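Local coordinates for anthrone oxidase-like protein (Streptomyces ambofaciens, PDB 5F9P) that is thought to act as a monooxygenase, cleaving a C-C bond in the oxidative ring-B opening of atypical angucycline biosynthesis, at residues A[15-20]-A[89-94]; A[120-125]-A[218-223]. One frame throughout, in Å; residues are numbered along the deposited sequence.

Interaction 1: residues A[15-20]-A[89-94]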
ATOM      1  N   LEU A  15       1.941   6.797  -2.833  1.00 12.75           N
ATOM      2  CA  LEU A  15       0.987   7.337  -1.881  1.00 11.04           C
ATOM      3  C   LEU A  15       0.759   8.821  -2.136  1.00 13.57           C
ATOM      4  O   LEU A  15       1.707   9.607  -2.167  1.00 12.81           O
ATOM      5  CB  LEU A  15       1.521   7.134  -0.461  1.00 12.65           C
ATOM      6  CG  LEU A  15       0.725   7.805   0.663  1.00 15.49           C
ATOM      7  CD1 LEU A  15      -0.675   7.205   0.745  1.00 10.60           C
ATOM      8  CD2 LEU A  15       1.468   7.664   1.985  1.00 14.07           C
ATOM      9  N   PHE A  16      -0.502   9.196  -2.322  1.00 12.62           N
ATOM     10  CA  PHE A  16      -0.866  10.575  -2.596  1.00 12.87           C
ATOM     11  C   PHE A  16      -1.906  11.058  -1.578  1.00 14.00           C
ATOM     12  O   PHE A  16      -2.872  10.351  -1.286  1.00 12.93           O
ATOM     13  CB  PHE A  16      -1.462  10.681  -3.996  1.00 11.09           C
ATOM     14  CG  PHE A  16      -0.583  10.117  -5.079  1.00 13.43           C
ATOM     15  CD1 PHE A  16       0.429  10.882  -5.634  1.00 13.37           C
ATOM     16  CD2 PHE A  16      -0.783   8.832  -5.554  1.00 10.50           C
ATOM     17  CE1 PHE A  16       1.242  10.373  -6.625  1.00 14.27           C
ATOM     18  CE2 PHE A  16       0.014   8.317  -6.559  1.00 14.16           C
ATOM     19  CZ  PHE A  16       1.032   9.091  -7.096  1.00 12.40           C
ATOM     20  N   THR A  17      -1.699  12.253  -1.039  1.00 13.71           N
ATOM     21  CA  THR A  17      -2.683  12.887  -0.166  1.00 13.71           C
ATOM     22  C   THR A  17      -3.221  14.127  -0.875  1.00 13.25           C
ATOM     23  O   THR A  17      -2.517  14.758  -1.664  1.00 15.23           O
ATOM     24  CB  THR A  17      -2.070  13.301   1.200  1.00 17.21           C
ATOM     25  OG1 THR A  17      -1.025  14.260   0.991  1.00 17.26           O
ATOM     26  CG2 THR A  17      -1.491  12.094   1.909  1.00 15.02           C
ATOM     27  N   THR A  18      -4.474  14.465  -0.619  1.00 14.58           N
ATOM     28  CA  THR A  18      -5.049  15.672  -1.187  1.00 17.27           C
ATOM     29  C   THR A  18      -6.102  16.255  -0.240  1.00 20.68           C
ATOM     30  O   THR A  18      -6.405  15.657   0.788  1.00 14.31           O
ATOM     31  CB  THR A  18      -5.640  15.405  -2.583  1.00 18.16           C
ATOM     32  OG1 THR A  18      -5.925  16.653  -3.229  1.00 19.81           O
ATOM     33  CG2 THR A  18      -6.898  14.557  -2.487  1.00 13.53           C
ATOM     34  N   ASP A  19      -6.667  17.413  -0.581  1.00 23.02           N
ATOM     35  CA  ASP A  19      -7.533  18.110   0.374  1.00 22.41           C
ATOM     36  C   ASP A  19      -9.003  18.301  -0.027  1.00 24.83           C
ATOM     37  O   ASP A  19      -9.769  18.888   0.734  1.00 25.79           O
ATOM     38  CB  ASP A  19      -6.913  19.454   0.791  1.00 21.93           C
ATOM     39  CG  ASP A  19      -6.694  20.389  -0.381  1.00 28.27           C
ATOM     40  OD1 ASP A  19      -7.054  20.031  -1.528  1.00 26.48           O
ATOM     41  OD2 ASP A  19      -6.170  21.499  -0.150  1.00 38.97           O
ATOM     42  N   THR A  20      -9.400  17.816  -1.203  1.00 19.58           N
ATOM     43  CA  THR A  20     -10.811  17.834  -1.585  1.00 18.29           C
ATOM     44  C   THR A  20     -11.173  16.543  -2.290  1.00 21.24           C
ATOM     45  O   THR A  20     -10.320  15.911  -2.921  1.00 18.10           O
ATOM     46  CB  THR A  20     -11.182  19.022  -2.530  1.00 22.92           C
ATOM     47  OG1 THR A  20     -10.707  18.762  -3.858  1.00 21.12           O
ATOM     48  CG2 THR A  20     -10.603  20.332  -2.030  1.00 20.80           C
ATOM     49  N   ILE A  89      -2.538  18.582  -7.845  1.00 18.98           N
ATOM     50  CA  ILE A  89      -3.754  18.123  -7.170  1.00 18.74           C
ATOM     51  C   ILE A  89      -3.507  17.341  -5.877  1.00 18.30           C
ATOM     52  O   ILE A  89      -4.407  16.666  -5.372  1.00 17.52           O
ATOM     53  CB  ILE A  89      -4.626  17.292  -8.107  1.00 17.41           C
ATOM     54  CG1 ILE A  89      -3.805  16.146  -8.716  1.00 19.36           C
ATOM     55  CG2 ILE A  89      -5.197  18.178  -9.199  1.00 20.97           C
ATOM     56  CD1 ILE A  89      -4.611  15.263  -9.635  1.00 19.09           C
ATOM     57  N   THR A  90      -2.293  17.435  -5.351  1.00 16.50           N
ATOM     58  CA  THR A  90      -1.924  16.731  -4.124  1.00 16.92           C
ATOM     59  C   THR A  90      -1.313  17.670  -3.093  1.00 18.55           C
ATOM     60  O   THR A  90      -0.788  18.734  -3.426  1.00 20.86           O
ATOM     61  CB  THR A  90      -0.908  15.595  -4.397  1.00 15.32           C
ATOM     62  OG1 THR A  90       0.264  16.136  -5.018  1.00 17.43           O
ATOM     63  CG2 THR A  90      -1.509  14.530  -5.304  1.00 15.70           C
ATOM     64  N   THR A  91      -1.386  17.266  -1.832  1.00 18.16           N
ATOM     65  CA  THR A  91      -0.711  17.986  -0.773  1.00 17.70           C
ATOM     66  C   THR A  91       0.609  17.297  -0.468  1.00 17.21           C
ATOM     67  O   THR A  91       1.520  17.901   0.100  1.00 15.33           O
ATOM     68  CB  THR A  91      -1.582  18.046   0.487  1.00 23.52           C
ATOM     69  OG1 THR A  91      -2.089  16.732   0.761  1.00 17.69           O
ATOM     70  CG2 THR A  91      -2.762  19.021   0.278  1.00 21.97           C
ATOM     71  N   SER A  92       0.708  16.027  -0.842  1.00 13.51           N
ATOM     72  CA  SER A  92       1.979  15.309  -0.765  1.00 15.79           C
ATOM     73  C   SER A  92       2.032  14.107  -1.712  1.00 14.70           C
ATOM     74  O   SER A  92       0.999  13.555  -2.120  1.00 13.82           O
ATOM     75  CB  SER A  92       2.272  14.841   0.665  1.00 18.01           C
ATOM     76  OG  SER A  92       1.448  13.738   1.024  1.00 18.28           O
ATOM     77  N   ILE A  93       3.255  13.702  -2.031  1.00 14.05           N
ATOM     78  CA  ILE A  93       3.526  12.564  -2.892  1.00 13.40           C
ATOM     79  C   ILE A  93       4.667  11.765  -2.279  1.00 16.00           C
ATOM     80  O   ILE A  93       5.730  12.320  -1.986  1.00 16.73           O
ATOM     81  CB  ILE A  93       3.985  13.038  -4.275  1.00 13.62           C
ATOM     82  CG1 ILE A  93       2.847  13.745  -5.011  1.00 15.00           C
ATOM     83  CG2 ILE A  93       4.556  11.870  -5.082  1.00 14.81           C
ATOM     84  CD1 ILE A  93       3.325  14.538  -6.229  1.00 17.30           C
ATOM     85  N   ARG A  94       4.448  10.473  -2.077  1.00 11.82           N
ATOM     86  CA  ARG A  94       5.504   9.584  -1.610  1.00 14.02           C
ATOM     87  C   ARG A  94       5.535   8.343  -2.486  1.00 16.35           C
ATOM     88  O   ARG A  94       4.547   7.607  -2.570  1.00 14.84           O
ATOM     89  CB  ARG A  94       5.292   9.182  -0.147  1.00 12.14           C
ATOM     90  CG  ARG A  94       5.760  10.230   0.862  1.00 20.89           C
ATOM     91  CD  ARG A  94       4.603  10.791   1.643  1.00 25.25           C
ATOM     92  NE  ARG A  94       4.742  10.534   3.074  1.00 33.54           N
ATOM     93  CZ  ARG A  94       3.756  10.657   3.961  1.00 35.03           C
ATOM     94  NH1 ARG A  94       2.533  11.015   3.565  1.00 28.88           N
ATOM     95  NH2 ARG A  94       3.988  10.398   5.243  1.00 33.08           N
TER
HETATM   96  O   HOH W   1       1.951  11.226   0.287  1.00 17.47           O

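Interaction 2: residues A[120-125]-A[218-223]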
ATOM      1  N   ASP A 120     -13.840  -6.730  -2.833  1.00 22.34           N
ATOM      2  CA  ASP A 120     -14.432  -5.822  -1.857  1.00 24.35           C
ATOM      3  C   ASP A 120     -13.706  -5.820  -0.507  1.00 19.37           C
ATOM      4  O   ASP A 120     -14.326  -5.717   0.552  1.00 18.84           O
ATOM      5  CB  ASP A 120     -15.914  -6.118  -1.679  1.00 24.98           C
ATOM      6  CG  ASP A 120     -16.719  -5.707  -2.883  1.00 32.03           C
ATOM      7  OD1 ASP A 120     -16.197  -4.910  -3.696  1.00 37.95           O
ATOM      8  OD2 ASP A 120     -17.867  -6.175  -3.019  1.00 43.97           O
ATOM      9  N   ASP A 121     -12.385  -5.915  -0.557  1.00 17.25           N
ATOM     10  CA  ASP A 121     -11.563  -5.761   0.634  1.00 14.38           C
ATOM     11  C   ASP A 121     -11.594  -4.331   1.143  1.00 18.92           C
ATOM     12  O   ASP A 121     -11.196  -3.412   0.414  1.00 22.57           O
ATOM     13  CB  ASP A 121     -10.124  -6.097   0.285  1.00 14.43           C
ATOM     14  CG  ASP A 121      -9.946  -7.549  -0.082  1.00 17.80           C
ATOM     15  OD1 ASP A 121     -10.358  -8.400   0.733  1.00 16.25           O
ATOM     16  OD2 ASP A 121      -9.405  -7.836  -1.174  1.00 16.85           O
ATOM     17  N   TYR A 122     -12.042  -4.132   2.383  1.00 12.93           N
ATOM     18  CA  TYR A 122     -11.792  -2.859   3.065  1.00 11.45           C
ATOM     19  C   TYR A 122     -10.306  -2.827   3.437  1.00 12.58           C
ATOM     20  O   TYR A 122      -9.820  -3.675   4.194  1.00 11.44           O
ATOM     21  CB  TYR A 122     -12.682  -2.673   4.299  1.00 13.50           C
ATOM     22  CG  TYR A 122     -12.652  -1.255   4.844  1.00 13.56           C
ATOM     23  CD1 TYR A 122     -13.374  -0.245   4.223  1.00 12.25           C
ATOM     24  CD2 TYR A 122     -11.877  -0.921   5.957  1.00 10.87           C
ATOM     25  CE1 TYR A 122     -13.344   1.055   4.691  1.00 13.39           C
ATOM     26  CE2 TYR A 122     -11.844   0.382   6.433  1.00 11.01           C
ATOM     27  CZ  TYR A 122     -12.589   1.365   5.798  1.00 14.77           C
ATOM     28  OH  TYR A 122     -12.566   2.670   6.247  1.00 16.23           O
ATOM     29  N   THR A 123      -9.575  -1.872   2.868  1.00 11.67           N
ATOM     30  CA  THR A 123      -8.118  -1.925   2.915  1.00 10.81           C
ATOM     31  C   THR A 123      -7.569  -0.879   3.857  1.00 10.79           C
ATOM     32  O   THR A 123      -7.935   0.303   3.790  1.00 10.50           O
ATOM     33  CB  THR A 123      -7.508  -1.784   1.497  1.00 12.75           C
ATOM     34  OG1 THR A 123      -7.916  -2.908   0.697  1.00 11.70           O
ATOM     35  CG2 THR A 123      -5.962  -1.739   1.548  1.00  7.47           C
ATOM     36  N   VAL A 124      -6.685  -1.323   4.738  1.00  9.54           N
ATOM     37  CA  VAL A 124      -6.160  -0.476   5.808  1.00  8.67           C
ATOM     38  C   VAL A 124      -4.638  -0.343   5.683  1.00 10.80           C
ATOM     39  O   VAL A 124      -3.923  -1.338   5.594  1.00  9.64           O
ATOM     40  CB  VAL A 124      -6.559  -1.054   7.189  1.00 10.13           C
ATOM     41  CG1 VAL A 124      -6.021  -0.190   8.337  1.00 13.07           C
ATOM     42  CG2 VAL A 124      -8.069  -1.179   7.272  1.00  9.47           C
ATOM     43  N   PHE A 125      -4.155   0.896   5.669  1.00 12.69           N
ATOM     44  CA  PHE A 125      -2.770   1.196   5.318  1.00 12.35           C
ATOM     45  C   PHE A 125      -2.109   2.127   6.341  1.00 13.65           C
ATOM     46  O   PHE A 125      -2.706   3.116   6.768  1.00 12.58           O
ATOM     47  CB  PHE A 125      -2.743   1.847   3.928  1.00 10.94           C
ATOM     48  CG  PHE A 125      -1.398   2.339   3.506  1.00 10.35           C
ATOM     49  CD1 PHE A 125      -0.424   1.453   3.081  1.00 12.01           C
ATOM     50  CD2 PHE A 125      -1.108   3.692   3.522  1.00 12.39           C
ATOM     51  CE1 PHE A 125       0.814   1.909   2.682  1.00 15.74           C
ATOM     52  CE2 PHE A 125       0.120   4.149   3.125  1.00 13.38           C
ATOM     53  CZ  PHE A 125       1.093   3.257   2.708  1.00 14.32           C
ATOM     54  N   SER A 218      -1.608   6.978   8.247  1.00 14.92           N
ATOM     55  CA  SER A 218      -2.531   5.886   8.002  1.00 15.11           C
ATOM     56  C   SER A 218      -3.757   6.369   7.241  1.00 15.41           C
ATOM     57  O   SER A 218      -4.120   7.556   7.287  1.00 16.01           O
ATOM     58  CB  SER A 218      -2.903   5.177   9.311  1.00 15.77           C
ATOM     59  OG  SER A 218      -3.644   6.030  10.140  1.00 30.08           O
ATOM     60  N   ASN A 219      -4.370   5.458   6.500  1.00 13.72           N
ATOM     61  CA  ASN A 219      -5.608   5.769   5.787  1.00 12.97           C
ATOM     62  C   ASN A 219      -6.264   4.453   5.420  1.00 12.98           C
ATOM     63  O   ASN A 219      -5.645   3.388   5.548  1.00 11.22           O
ATOM     64  CB  ASN A 219      -5.348   6.653   4.552  1.00  9.80           C
ATOM     65  CG  ASN A 219      -6.632   7.346   4.020  1.00 14.30           C
ATOM     66  OD1 ASN A 219      -7.691   7.288   4.646  1.00 13.28           O
ATOM     67  ND2 ASN A 219      -6.521   8.005   2.867  1.00 11.98           N
ATOM     68  N   THR A 220      -7.520   4.516   4.999  1.00  9.04           N
ATOM     69  CA  THR A 220      -8.233   3.317   4.587  1.00 10.63           C
ATOM     70  C   THR A 220      -8.666   3.533   3.149  1.00 10.92           C
ATOM     71  O   THR A 220      -8.743   4.673   2.697  1.00 13.58           O
ATOM     72  CB  THR A 220      -9.459   3.056   5.470  1.00 10.66           C
ATOM     73  OG1 THR A 220     -10.308   4.210   5.444  1.00 10.58           O
ATOM     74  CG2 THR A 220      -9.030   2.780   6.923  1.00 11.76           C
ATOM     75  N   TYR A 221      -8.945   2.452   2.427  1.00 10.45           N
ATOM     76  CA  TYR A 221      -9.147   2.559   0.977  1.00 10.18           C
ATOM     77  C   TYR A 221     -10.140   1.536   0.461  1.00 11.45           C
ATOM     78  O   TYR A 221     -10.324   0.475   1.057  1.00  9.41           O
ATOM     79  CB  TYR A 221      -7.829   2.313   0.224  1.00  8.96           C
ATOM     80  CG  TYR A 221      -6.733   3.295   0.519  1.00  9.53           C
ATOM     81  CD1 TYR A 221      -6.623   4.486  -0.195  1.00  9.20           C
ATOM     82  CD2 TYR A 221      -5.805   3.041   1.520  1.00 11.44           C
ATOM     83  CE1 TYR A 221      -5.616   5.393   0.092  1.00 10.84           C
ATOM     84  CE2 TYR A 221      -4.796   3.944   1.819  1.00  8.85           C
ATOM     85  CZ  TYR A 221      -4.699   5.111   1.103  1.00 11.60           C
ATOM     86  OH  TYR A 221      -3.689   6.010   1.402  1.00 11.97           O
ATOM     87  N   GLN A 222     -10.752   1.862  -0.674  1.00 10.78           N
ATOM     88  CA  GLN A 222     -11.423   0.872  -1.504  1.00 11.67           C
ATOM     89  C   GLN A 222     -10.544   0.629  -2.735  1.00 11.38           C
ATOM     90  O   GLN A 222      -9.994   1.573  -3.303  1.00  9.67           O
ATOM     91  CB  GLN A 222     -12.806   1.392  -1.936  1.00 16.25           C
ATOM     92  CG  GLN A 222     -13.549   0.463  -2.902  1.00 27.31           C
ATOM     93  CD  GLN A 222     -14.777   1.108  -3.568  1.00 33.53           C
ATOM     94  OE1 GLN A 222     -14.996   2.321  -3.480  1.00 35.41           O
ATOM     95  NE2 GLN A 222     -15.572   0.288  -4.246  1.00 32.42           N
ATOM     96  N   VAL A 223     -10.390  -0.619  -3.155  1.00 13.69           N
ATOM     97  CA  VAL A 223      -9.648  -0.869  -4.390  1.00 13.79           C
ATOM     98  C   VAL A 223     -10.597  -0.609  -5.544  1.00 10.48           C
ATOM     99  O   VAL A 223     -11.684  -1.168  -5.569  1.00 11.66           O
ATOM    100  CB  VAL A 223      -9.118  -2.308  -4.496  1.00 13.00           C
ATOM    101  CG1 VAL A 223      -8.530  -2.549  -5.904  1.00 12.30           C
ATOM    102  CG2 VAL A 223      -8.073  -2.575  -3.415  1.00 12.50           C
TER
HETATM  103  O   HOH W   2     -11.662  -2.571  -1.893  1.00 20.32           O

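Interaction 1: residues A[15-20]-A[89-94]
Thr-17 meets both Thr-91 and Ser-92 through its hydroxyl, because a beta bulge here brings both of their hydroxyls to Thr-17 OG1. With OG1 set between the backbone N and the carbonyl carbon (chi1 62°), Thr-17 OG1 reaches Ser-92 OG at 2.5 Å and Thr-91 OG1 at 2.7 Å, so two hydroxyls grip one. The backbone explains the meeting: Thr-91 and Ser-92 both face Thr-17 in a classic bulge, Thr-91 N giving its proton to Thr-17 O at 2.8 Å while Thr-17 N bonds to Ser-92 O. One step further, Thr-18 OG1 donates to Ile-89 O over 2.6 Å and ties down the chain before the strand.

Beyond the bulge the ladder is regular and antiparallel. Leu-15 and Arg-94 form a hydrogen-bonded pair, Leu-15 N to Arg-94 O being 2.7 Å long and almost straight at 176°. Their side chains run side by side, and the bends at chi2 and chi3 of Arg-94 lay one face of its guanidinium over Leu-15, NH1 lying 3.9 Å from CD2. A water held by Leu-15 O and Ser-92 OG also accepts a weak bond from Arg-94 NH1. On the other face of the sheet, Ile-93 CG1 packs at the edge of the Phe-16 ring, 3.8 Å from CD1.

Lys-26 and Leu-27 of helix 21-37 touch Ile-89, Leu-27 also touches Thr-90, and Phe-86 of helix 76-88 meets the Phe-16 ring. Tyr-217 of strand 217-228 touches Leu-15, Thr-17 and Arg-94, while strand 56-63 continues the sheet through Phe-16 and Thr-57.

Interaction 2: residues A[120-125]-A[218-223]
Thr-123 and Tyr-221 exchange backbone hydrogen bonds at the middle of this antiparallel pairing. Tyr-221 N approaches Thr-123 O to 2.7 Å, though the N-H is bent to 140°, and the return bond from Thr-123 N to Tyr-221 O is longer at 3.1 Å. Phe-125 and Asn-219 repeat the pattern: Phe-125 N lies 2.9 Å from Asn-219 O, and Asn-219 N gives the matching bond to Phe-125 O. Toward the start of strand 122-130 a water takes over the ladder, donating to Asp-121 O at 2.5 Å and accepting from Val-223 N at 2.6 Å.

A side-chain bond adds to these. Thr-220 OG1 donates to Tyr-122 OH across 2.8 Å and also accepts from the backbone N of Asp-53, which fixes the rotation of the threonine. CG of Tyr-122 is anti to the backbone N (chi1 -168°), which carries the ring diagonally over to Thr-220 on strand 217-228. Thr-220 CG2 rests against the same ring and, beside Val-124 CG2, forms an apolar patch that Trp-186 of helix 183-190 covers. A glycerol, probably from the crystallisation liquor, is bound about 5 Å from the side chain of Val-124.

The opposite face carries the larger aromatic packing. Phe-125 CB sits at the edge of the Tyr-221 ring, 3.6 Å from CE2, the two side chains crossing at a slant.

This pairing is part of the wall of a closed eight-stranded barrel formed within one chain, consistent with the dimeric alpha+beta barrel fold of the antibiotic biosynthesis monooxygenase clan.

From the N terminus, strand 10-17 leads through two strands and three helices before strand 92-105 returns to it; interaction 1 closes that loop of 68 residues. Only afterwards does interaction 2 open, and its 92-residue loop ends when strand 217-228 pairs with strand 122-130. The two are therefore in series, neither nested nor crossed. Both belong to one closed eight-stranded sheet: interaction 1 joins the first and fourth strands of the barrel and interaction 2 the fifth and eighth, corresponding pairings of two four-strand halves. Their centres are 16 Å apart, yet Leu-15 bridges them, CD1 lying 3.3 Å from Tyr-221 OH and CD2 3.9 Å from Phe-125 CE2.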